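Local atomic coordinates of extracellular solute-binding protein, family 7 (Colwellia psychrerythraea, PDB entry 4PET), a protein that probably serves as the periplasmic receptor of a TRAP transporter, binding pyruvate together with a calcium ion for uptake into the cell. Residues Glu211-Gly214 with Pro215-Asp218. Residues are numbered along the deposited sequence; the frame is centred on the assembly and turned at random.
Sequences EWVG and PSLD. With CA (calcium ion), chain E; PYR (pyruvic acid), chain D.
D218 reaches back to the backbone of V213 and G214, and its OD1 takes both amides. V213 N meets the syn lone pair of OD1 at 3.1 Å, whereas G214 N, 3.0 Å from OD1, comes from above the carboxylate plane. The second oxygen, OD2, accepts from W157 and from a water that in turn accepts from W212 N. In return G214 O takes two amides, D218 N at 2.7 Å and L217 N at 3.1 Å, closing a tight turn; at G214 (phi 156°) a CB would press on V213 O and clash with P215 CD. Apolar contacts are looser: L217 CB lies in plane at the indole edge, 4.1 Å from W212 CD1, L217 CD1 stands 4.0 Å from V213 CG2, and buried W212 NE1 finds no hydrogen-bond partner. The trans chi1 (174°) of W212 lays one indole face against pyruvate, off-centre toward the rim, CZ3 3.4 Å from OXT. With an alanine at D218, the V213 and G214 amides would probably lose their shared acceptor, and W157 its carboxylate partner. Calcium is chelated by E211 and bound by W212 O, Q153, E236 and pyruvate; V213 N shares a peptide group with W212 O, so D218 probably helps orient that carbonyl from the second shell.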
loop_
_atom_site.group_PDB
_atom_site.type_symbol
_atom_site.label_atom_id
_atom_site.label_comp_id
_atom_site.label_asym_id
_atom_site.label_seq_id
_atom_site.Cartn_x
_atom_site.Cartn_y
_atom_site.Cartn_z
ATOM N N GLU A 211 20.832 10.439 -7.449
ATOM C CA GLU A 211 19.815 9.910 -6.566
ATOM C C GLU A 211 19.665 8.444 -6.912
ATOM O O GLU A 211 19.962 8.010 -8.045
ATOM C CB GLU A 211 18.519 10.726 -6.663
ATOM C CG GLU A 211 17.742 10.624 -7.950
ATOM C CD GLU A 211 16.921 9.336 -7.999
ATOM O OE1 GLU A 211 17.059 8.574 -8.968
ATOM O OE2 GLU A 211 16.158 9.067 -7.044
ATOM N N TRP A 212 19.264 7.653 -5.930
ATOM C CA TRP A 212 18.964 6.259 -6.193
ATOM C C TRP A 212 17.558 5.952 -5.663
ATOM O O TRP A 212 16.605 6.070 -6.434
ATOM C CB TRP A 212 20.056 5.325 -5.670
ATOM C CG TRP A 212 19.708 3.900 -5.793
ATOM C CD1 TRP A 212 19.542 3.006 -4.772
ATOM C CD2 TRP A 212 19.423 3.193 -6.994
ATOM N NE1 TRP A 212 19.172 1.788 -5.266
ATOM C CE2 TRP A 212 19.088 1.871 -6.634
ATOM C CE3 TRP A 212 19.424 3.543 -8.353
ATOM C CZ2 TRP A 212 18.780 0.895 -7.571
ATOM C CZ3 TRP A 212 19.106 2.579 -9.281
ATOM C CH2 TRP A 212 18.778 1.268 -8.892
ATOM N N VAL A 213 17.419 5.624 -4.374
ATOM C CA VAL A 213 16.099 5.355 -3.802
ATOM C C VAL A 213 15.834 6.080 -2.489
ATOM O O VAL A 213 14.898 6.881 -2.365
ATOM C CB VAL A 213 15.878 3.840 -3.603
ATOM C CG1 VAL A 213 14.564 3.599 -2.847
ATOM C CG2 VAL A 213 15.871 3.125 -4.975
ATOM N N GLY A 214 16.670 5.797 -1.503
ATOM C CA GLY A 214 16.413 6.246 -0.153
ATOM C C GLY A 214 17.124 5.350 0.835
ATOM O O GLY A 214 17.981 4.542 0.467
ATOM N N PRO A 215 16.764 5.488 2.113
ATOM C CA PRO A 215 17.437 4.755 3.188
ATOM C C PRO A 215 17.332 3.249 3.033
ATOM O O PRO A 215 18.172 2.510 3.560
ATOM C CB PRO A 215 16.689 5.209 4.445
ATOM C CG PRO A 215 16.078 6.470 4.114
ATOM C CD PRO A 215 15.802 6.472 2.624
ATOM N N SER A 216 16.309 2.766 2.335
ATOM C CA SER A 216 16.160 1.318 2.205
ATOM C C SER A 216 17.371 0.678 1.536
ATOM O O SER A 216 17.698 -0.479 1.813
ATOM C CB SER A 216 14.885 0.942 1.434
ATOM O OG SER A 216 14.816 1.605 0.178
ATOM N N LEU A 217 18.016 1.427 0.643
ATOM C CA LEU A 217 19.041 0.880 -0.249
ATOM C C LEU A 217 20.292 1.748 -0.394
ATOM O O LEU A 217 21.330 1.234 -0.789
ATOM C CB LEU A 217 18.463 0.636 -1.651
ATOM C CG LEU A 217 17.406 -0.458 -1.765
ATOM C CD1 LEU A 217 16.663 -0.374 -3.163
ATOM C CD2 LEU A 217 18.063 -1.821 -1.567
ATOM N N ASP A 218 20.207 3.044 -0.090
ATOM C CA ASP A 218 21.297 3.952 -0.425
ATOM C C ASP A 218 22.544 3.724 0.441
ATOM O O ASP A 218 23.657 3.946 -0.019
ATOM C CB ASP A 218 20.875 5.402 -0.255
ATOM C CG ASP A 218 19.921 5.885 -1.327
ATOM O OD1 ASP A 218 19.497 5.079 -2.185
ATOM O OD2 ASP A 218 19.588 7.091 -1.288
HETATM CA CA CA E . 15.306 7.078 -8.135
HETATM C C PYR D . 15.974 4.526 -10.078
HETATM O O PYR D . 16.391 5.746 -9.870
HETATM O OXT PYR D . 16.501 3.899 -11.090
HETATM C CA PYR D . 15.071 3.902 -9.191
HETATM O O3 PYR D . 14.399 4.596 -8.307
HETATM C CB PYR D . 14.889 2.415 -9.188
HETATM O O HOH W 1 18.941 8.645 -3.335
#